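Local coordinates for pili retraction protein PilT (Thermus thermophilus, PDB 5FL3), which probably binds and hydrolyses ATP, as a GspE-family secretion ATPase of the kind that drives retraction of type IV pili, at residues A[28-36]-A[47-56]; A[267-277]-A[290-301]. All blocks are in the same frame, centred on the assembly; numbering follows the deposited sequence.

Interaction 1 (A[28-36]-A[47-56]); sequences HLQAGAPPT and GNRPLTPKEV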
# COMPACT_ATOMS: atom_id res chain seq x y z
N HIS A 28 -14.22 9.24 11.03
CA HIS A 28 -14.83 8.51 12.12
C HIS A 28 -15.98 9.30 12.76
O HIS A 28 -15.78 10.40 13.26
CB HIS A 28 -13.77 8.16 13.16
CG HIS A 28 -12.76 7.16 12.68
ND1 HIS A 28 -11.82 7.44 11.72
CD2 HIS A 28 -12.57 5.86 13.02
CE1 HIS A 28 -11.08 6.37 11.49
NE2 HIS A 28 -11.51 5.40 12.28
N LEU A 29 -17.17 8.72 12.72
CA LEU A 29 -18.38 9.27 13.35
C LEU A 29 -18.89 8.33 14.46
O LEU A 29 -19.57 7.33 14.18
CB LEU A 29 -19.45 9.53 12.29
CG LEU A 29 -18.96 10.52 11.21
CD1 LEU A 29 -20.01 10.86 10.17
CD2 LEU A 29 -18.44 11.80 11.88
N GLN A 30 -18.55 8.65 15.70
CA GLN A 30 -18.83 7.79 16.84
C GLN A 30 -19.46 8.58 17.99
O GLN A 30 -19.00 9.67 18.32
CB GLN A 30 -17.55 7.12 17.34
CG GLN A 30 -16.85 6.22 16.36
CD GLN A 30 -17.63 4.95 16.04
OE1 GLN A 30 -18.69 4.70 16.61
NE2 GLN A 30 -17.10 4.15 15.13
N ALA A 31 -20.49 8.01 18.62
CA ALA A 31 -21.15 8.67 19.74
C ALA A 31 -20.18 8.95 20.89
O ALA A 31 -19.40 8.08 21.30
CB ALA A 31 -22.34 7.83 20.24
N GLY A 32 -20.23 10.18 21.41
CA GLY A 32 -19.41 10.54 22.55
C GLY A 32 -18.11 11.21 22.16
O GLY A 32 -17.34 11.64 23.02
N ALA A 33 -17.85 11.28 20.87
CA ALA A 33 -16.68 11.96 20.36
C ALA A 33 -17.10 12.99 19.33
O ALA A 33 -18.19 12.93 18.78
CB ALA A 33 -15.71 10.99 19.77
N PRO A 34 -16.24 13.97 19.07
CA PRO A 34 -16.60 14.83 17.95
C PRO A 34 -16.28 14.12 16.64
O PRO A 34 -15.54 13.13 16.65
CB PRO A 34 -15.71 16.05 18.17
CG PRO A 34 -14.48 15.47 18.81
CD PRO A 34 -14.96 14.35 19.69
N PRO A 35 -16.84 14.60 15.52
CA PRO A 35 -16.40 14.12 14.20
C PRO A 35 -14.88 14.15 14.11
O PRO A 35 -14.26 15.18 14.37
CB PRO A 35 -17.05 15.11 13.23
CG PRO A 35 -18.29 15.54 13.93
CD PRO A 35 -17.90 15.63 15.40
N THR A 36 -14.28 13.01 13.78
CA THR A 36 -12.84 12.84 13.88
C THR A 36 -12.27 12.41 12.54
O THR A 36 -12.83 11.52 11.88
CB THR A 36 -12.48 11.82 14.97
OG1 THR A 36 -12.87 12.34 16.26
CG2 THR A 36 -10.97 11.48 14.96
N GLY A 47 -14.03 19.33 14.95
CA GLY A 47 -15.16 19.89 15.66
C GLY A 47 -14.94 19.68 17.14
O GLY A 47 -14.12 18.85 17.53
N ASN A 48 -15.69 20.41 17.97
CA ASN A 48 -15.44 20.43 19.41
C ASN A 48 -16.57 19.82 20.21
O ASN A 48 -16.45 19.59 21.40
CB ASN A 48 -15.19 21.86 19.86
CG ASN A 48 -16.29 22.81 19.41
OD1 ASN A 48 -16.85 22.66 18.32
ND2 ASN A 48 -16.60 23.80 20.24
N ARG A 49 -17.68 19.54 19.54
CA ARG A 49 -18.82 18.93 20.22
C ARG A 49 -18.93 17.42 19.94
O ARG A 49 -18.91 16.98 18.78
CB ARG A 49 -20.11 19.63 19.79
CG ARG A 49 -20.03 21.15 19.78
CD ARG A 49 -20.13 21.73 21.18
NE ARG A 49 -21.33 21.29 21.89
CZ ARG A 49 -21.32 20.74 23.10
NH1 ARG A 49 -20.17 20.55 23.74
NH2 ARG A 49 -22.46 20.37 23.68
N PRO A 50 -19.03 16.62 21.00
CA PRO A 50 -19.32 15.18 20.92
C PRO A 50 -20.60 14.88 20.16
O PRO A 50 -21.62 15.49 20.45
CB PRO A 50 -19.46 14.77 22.38
CG PRO A 50 -18.61 15.73 23.11
CD PRO A 50 -18.64 17.02 22.36
N LEU A 51 -20.54 13.95 19.21
CA LEU A 51 -21.75 13.46 18.56
C LEU A 51 -22.60 12.68 19.55
O LEU A 51 -22.07 11.93 20.38
CB LEU A 51 -21.39 12.57 17.36
CG LEU A 51 -20.59 13.23 16.24
CD1 LEU A 51 -19.64 12.24 15.63
CD2 LEU A 51 -21.50 13.83 15.17
N THR A 52 -23.91 12.83 19.48
CA THR A 52 -24.82 12.03 20.30
C THR A 52 -25.26 10.83 19.49
O THR A 52 -25.19 10.85 18.25
CB THR A 52 -26.05 12.84 20.75
OG1 THR A 52 -26.86 13.16 19.61
CG2 THR A 52 -25.64 14.12 21.49
N PRO A 53 -25.73 9.78 20.17
CA PRO A 53 -26.29 8.64 19.44
C PRO A 53 -27.32 9.10 18.40
O PRO A 53 -27.30 8.65 17.24
CB PRO A 53 -26.95 7.81 20.53
CG PRO A 53 -26.16 8.13 21.76
CD PRO A 53 -25.62 9.51 21.62
N LYS A 54 -28.19 10.02 18.83
CA LYS A 54 -29.24 10.53 17.95
C LYS A 54 -28.64 11.14 16.68
O LYS A 54 -29.11 10.86 15.59
CB LYS A 54 -30.12 11.54 18.68
CG LYS A 54 -31.61 11.31 18.43
CD LYS A 54 -32.46 11.45 19.70
CE LYS A 54 -33.89 10.97 19.46
NZ LYS A 54 -34.78 11.05 20.66
N GLU A 55 -27.58 11.93 16.82
CA GLU A 55 -26.97 12.56 15.66
C GLU A 55 -26.28 11.56 14.74
O GLU A 55 -26.35 11.71 13.52
CB GLU A 55 -25.96 13.61 16.09
CG GLU A 55 -26.56 14.89 16.59
CD GLU A 55 -25.54 15.69 17.37
OE1 GLU A 55 -24.85 15.07 18.21
OE2 GLU A 55 -25.40 16.91 17.13
N VAL A 56 -25.60 10.56 15.30
CA VAL A 56 -24.92 9.57 14.46
C VAL A 56 -25.96 8.81 13.65
O VAL A 56 -25.80 8.62 12.45
CB VAL A 56 -24.05 8.58 15.27
CG1 VAL A 56 -23.38 7.58 14.33
CG2 VAL A 56 -23.00 9.33 16.06
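Leu51 is gripped by its backbone at both ends: its N-H goes to Ala33 O (2.6 Å) and its carbonyl oxygen takes the N-H of Gly32 (2.7 Å). Both bonds are nearly straight; the second lies in the carbonyl plane of Leu51, while the donor of the first stands 44° above that of Ala33. Together they fasten the type II beta turn Gln30-Ala33, with Gly32 at its positive-phi position, to the extended run before helix 53-63. Pro34, lacking an N-H, adds a CA-H...O contact to Arg49 O, and its own carbonyl oxygen accepts from Thr36 OG1 (2.8 Å). With CG anti to its own carbonyl carbon (chi1 -61°), the Leu51 side chain packs CG against Pro35 CD (3.7 Å) and CD1 against Leu29 CD2 (4.0 Å). An alanine here, lacking CG and both methyls, is likely to open a gap beside Leu29 and the Pro35 ring. Thr52 N-caps the helix in a capping box: Glu55 N gives to Thr52 OG1 (3.1 Å), and Glu55 OE1 accepts from both Thr52 N (2.7 Å) and Thr52 OG1. The contact packs the turn linking strands 26-30 and 36-39 of the antiparallel sheet against the start of helix 53-63, Val56 CG2 lying by Ala31 N; Leu29 bonds through its backbone to Leu103 of strand 100-108, Ala31 and Pro53 both touch Ser100, and Pro34 packs on Pro45 of strand 42-45.

Interaction 2 (A[267-277]-A[290-301]); sequences AESLLGILSQR and ALEILIATPYVR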
# COMPACT_ATOMS: atom_id res chain seq x y z
N ALA A 267 14.38 -16.24 -6.78
CA ALA A 267 15.52 -15.57 -7.41
C ALA A 267 15.29 -15.24 -8.88
O ALA A 267 15.68 -14.16 -9.34
CB ALA A 267 16.77 -16.42 -7.26
N GLU A 268 14.65 -16.13 -9.63
CA GLU A 268 14.57 -15.90 -11.07
C GLU A 268 13.45 -14.92 -11.45
O GLU A 268 13.59 -14.14 -12.40
CB GLU A 268 14.44 -17.22 -11.83
CG GLU A 268 13.11 -17.96 -11.72
CD GLU A 268 13.10 -19.27 -12.53
OE1 GLU A 268 13.61 -19.29 -13.68
OE2 GLU A 268 12.60 -20.29 -12.00
N SER A 269 12.36 -14.90 -10.68
CA SER A 269 11.22 -14.03 -10.98
C SER A 269 11.18 -12.66 -10.24
O SER A 269 10.43 -11.77 -10.63
CB SER A 269 9.92 -14.78 -10.71
OG SER A 269 10.00 -15.49 -9.48
N LEU A 270 12.00 -12.46 -9.20
CA LEU A 270 12.02 -11.16 -8.52
C LEU A 270 12.64 -10.07 -9.39
O LEU A 270 13.59 -10.33 -10.13
CB LEU A 270 12.79 -11.27 -7.19
CG LEU A 270 12.67 -10.09 -6.23
CD1 LEU A 270 11.20 -9.78 -5.93
CD2 LEU A 270 13.41 -10.33 -4.93
N LEU A 271 12.10 -8.86 -9.30
CA LEU A 271 12.63 -7.68 -10.01
C LEU A 271 13.17 -6.62 -9.07
O LEU A 271 14.18 -5.97 -9.34
CB LEU A 271 11.56 -7.02 -10.84
CG LEU A 271 11.05 -7.76 -12.06
CD1 LEU A 271 10.17 -6.81 -12.82
CD2 LEU A 271 12.22 -8.20 -12.88
N GLY A 272 12.44 -6.44 -7.99
CA GLY A 272 12.71 -5.37 -7.04
C GLY A 272 11.84 -5.51 -5.80
O GLY A 272 10.73 -6.06 -5.85
N ILE A 273 12.38 -5.05 -4.67
CA ILE A 273 11.59 -4.88 -3.45
C ILE A 273 11.70 -3.44 -2.98
O ILE A 273 12.80 -2.89 -2.89
CB ILE A 273 12.05 -5.83 -2.34
CG1 ILE A 273 12.14 -7.27 -2.85
CG2 ILE A 273 11.14 -5.72 -1.12
CD1 ILE A 273 12.84 -8.19 -1.89
N LEU A 274 10.56 -2.83 -2.70
CA LEU A 274 10.50 -1.48 -2.17
C LEU A 274 9.91 -1.47 -0.78
O LEU A 274 8.69 -1.45 -0.62
CB LEU A 274 9.68 -0.59 -3.10
CG LEU A 274 10.31 -0.35 -4.47
CD1 LEU A 274 9.26 -0.03 -5.52
CD2 LEU A 274 11.29 0.79 -4.35
N SER A 275 10.76 -1.48 0.25
CA SER A 275 10.28 -1.48 1.62
C SER A 275 10.13 -0.06 2.12
O SER A 275 11.01 0.76 1.94
CB SER A 275 11.20 -2.28 2.52
OG SER A 275 11.20 -3.64 2.14
N GLN A 276 8.99 0.24 2.73
CA GLN A 276 8.64 1.61 3.01
C GLN A 276 8.30 1.84 4.47
O GLN A 276 7.76 0.96 5.14
CB GLN A 276 7.46 2.03 2.13
CG GLN A 276 7.81 2.04 0.67
CD GLN A 276 6.70 2.57 -0.20
OE1 GLN A 276 5.69 3.08 0.30
NE2 GLN A 276 6.87 2.45 -1.49
N ARG A 277 8.62 3.04 4.94
CA ARG A 277 8.24 3.51 6.25
C ARG A 277 7.89 4.99 6.09
O ARG A 277 8.58 5.69 5.37
CB ARG A 277 9.37 3.29 7.26
CG ARG A 277 8.98 3.30 8.72
CD ARG A 277 8.78 1.87 9.26
NE ARG A 277 9.68 0.87 8.67
CZ ARG A 277 10.95 0.63 9.05
NH1 ARG A 277 11.53 1.35 10.01
NH2 ARG A 277 11.64 -0.33 8.45
N ALA A 290 10.65 6.96 3.96
CA ALA A 290 11.92 6.26 4.09
C ALA A 290 11.81 5.02 3.24
O ALA A 290 10.87 4.24 3.42
CB ALA A 290 12.20 5.91 5.53
N LEU A 291 12.76 4.82 2.33
CA LEU A 291 12.62 3.81 1.29
C LEU A 291 13.91 3.03 1.08
O LEU A 291 14.99 3.62 0.90
CB LEU A 291 12.17 4.47 -0.00
CG LEU A 291 12.12 3.58 -1.23
CD1 LEU A 291 11.13 2.44 -1.01
CD2 LEU A 291 11.73 4.39 -2.45
N GLU A 292 13.79 1.70 1.15
CA GLU A 292 14.89 0.79 0.84
C GLU A 292 14.59 0.07 -0.48
O GLU A 292 13.49 -0.46 -0.65
CB GLU A 292 15.10 -0.21 1.96
CG GLU A 292 16.11 -1.28 1.67
CD GLU A 292 16.37 -2.12 2.91
OE1 GLU A 292 16.71 -1.52 3.94
OE2 GLU A 292 16.24 -3.37 2.86
N ILE A 293 15.57 0.04 -1.38
CA ILE A 293 15.41 -0.57 -2.71
C ILE A 293 16.36 -1.73 -2.94
O ILE A 293 17.58 -1.54 -2.97
CB ILE A 293 15.62 0.46 -3.82
CG1 ILE A 293 14.73 1.68 -3.57
CG2 ILE A 293 15.35 -0.12 -5.19
CD1 ILE A 293 14.93 2.81 -4.55
N LEU A 294 15.81 -2.93 -3.10
CA LEU A 294 16.57 -4.07 -3.62
C LEU A 294 16.21 -4.31 -5.07
O LEU A 294 15.06 -4.61 -5.38
CB LEU A 294 16.32 -5.32 -2.79
CG LEU A 294 16.92 -6.61 -3.36
CD1 LEU A 294 18.39 -6.40 -3.62
CD2 LEU A 294 16.73 -7.78 -2.43
N ILE A 295 17.17 -4.17 -5.97
CA ILE A 295 16.91 -4.49 -7.37
C ILE A 295 17.55 -5.82 -7.69
O ILE A 295 18.72 -6.05 -7.39
CB ILE A 295 17.45 -3.42 -8.31
CG1 ILE A 295 16.75 -2.08 -8.05
CG2 ILE A 295 17.23 -3.83 -9.75
CD1 ILE A 295 15.34 -2.03 -8.53
N ALA A 296 16.78 -6.71 -8.30
CA ALA A 296 17.24 -8.06 -8.59
C ALA A 296 18.16 -8.12 -9.83
O ALA A 296 17.79 -8.66 -10.87
CB ALA A 296 16.06 -8.99 -8.76
N THR A 297 19.35 -7.55 -9.69
CA THR A 297 20.42 -7.71 -10.67
C THR A 297 20.84 -9.19 -10.76
O THR A 297 20.44 -10.01 -9.91
CB THR A 297 21.62 -6.84 -10.28
OG1 THR A 297 22.19 -7.34 -9.07
CG2 THR A 297 21.19 -5.40 -10.07
N PRO A 298 21.62 -9.55 -11.80
CA PRO A 298 22.16 -10.91 -11.86
C PRO A 298 22.91 -11.31 -10.59
O PRO A 298 22.74 -12.42 -10.09
CB PRO A 298 23.10 -10.85 -13.06
CG PRO A 298 22.45 -9.84 -13.98
CD PRO A 298 21.82 -8.82 -13.07
N TYR A 299 23.72 -10.39 -10.07
CA TYR A 299 24.48 -10.69 -8.87
C TYR A 299 23.53 -10.91 -7.69
O TYR A 299 23.69 -11.87 -6.94
CB TYR A 299 25.49 -9.57 -8.57
CG TYR A 299 26.22 -9.75 -7.25
CD1 TYR A 299 27.29 -10.64 -7.12
CD2 TYR A 299 25.83 -9.03 -6.14
CE1 TYR A 299 27.94 -10.80 -5.90
CE2 TYR A 299 26.47 -9.17 -4.92
CZ TYR A 299 27.52 -10.06 -4.80
OH TYR A 299 28.12 -10.18 -3.56
N VAL A 300 22.52 -10.05 -7.54
CA VAL A 300 21.57 -10.18 -6.44
C VAL A 300 20.83 -11.52 -6.51
O VAL A 300 20.51 -12.12 -5.49
CB VAL A 300 20.55 -9.02 -6.44
CG1 VAL A 300 19.40 -9.29 -5.46
CG2 VAL A 300 21.23 -7.72 -6.10
N ARG A 301 20.59 -11.99 -7.73
CA ARG A 301 19.88 -13.24 -7.91
C ARG A 301 20.67 -14.42 -7.34
O ARG A 301 20.10 -15.33 -6.76
CB ARG A 301 19.55 -13.47 -9.39
CG ARG A 301 18.49 -12.53 -9.90
CD ARG A 301 17.95 -12.93 -11.26
NE ARG A 301 16.63 -12.34 -11.46
CZ ARG A 301 16.36 -11.33 -12.29
NH1 ARG A 301 17.32 -10.82 -13.05
NH2 ARG A 301 15.12 -10.86 -12.38
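Arg301 of helix 298-305 reaches back to the carbonyl oxygens of Ala267, in the last turn of helix 259-269, and Leu270, just past it, so that its guanidinium meets backbone rather than a carboxylate. The elements between are a beta hairpin, strands 270-280 and 287-295, at one edge of the mixed sheet of this P-loop NTPase fold. The two short strand segments run antiparallel at 172°, 4.6 Å apart. Ile273 with Leu294, Ser275 with Glu292 and Arg277 with Ala290 are hydrogen-bonded pairs, each joined by two backbone bonds; the ladder ends with Ala296 N on Leu271 O, where Ala296 centres an inverse gamma turn. On one face Leu274 CD2 touches both Ile293 CG1 (3.6 Å) and Leu291 CD1 (3.7 Å), beside Met125 and Leu128 of helix 122-130. Leu291 CG is anti to its backbone N (chi1 174°), which swings CD1 across to the neighbouring strand, where it also meets Gln276 CG. On the other face Ile273 CD1 lies alongside Leu294 CD2 (3.9 Å), and both side chains pack on Ile247 of helix 243-251. The polar groups on this face find partners beyond the hairpin: Ser275 OG bonds to Thr139 OG1, and Glu292 takes the backbone N-H groups of Phe328 and Ala243. Thr297 then N-caps helix 298-305, its OG1 accepting from Val300 N. From that helix the Arg301 chain runs extended from CG to NE, and NE gives its hydrogen to Ala267 O (3.0 Å) in a bond that is bent although the acceptor lies in the guanidinium plane; NH2 adds a weak, still more bent bond to Leu270 O (2.8 Å, 124° at the hydrogen).

How the interactions relate
Interactions 1 and 2 lie on opposite sides of the chain's centre, their own centres 45 Å apart and their nearest atoms about 20 Å apart, so neither touches the other. They belong to different sheets: 28-36 with 47-56 packs the connection between two strands of the six-stranded antiparallel sheet of the N-terminal part, while 267-277 with 290-301 forms the edge of the mixed sheet that carries the Walker A loop. Interaction 2 is the one near the nucleotide. The side chain of Gln276 comes within about 4 Å of Ser144 and Gly145, both ADP-binding, and about 6 Å of the bound ADP. Interaction 1 lies away from the annotated nucleotide-binding residues.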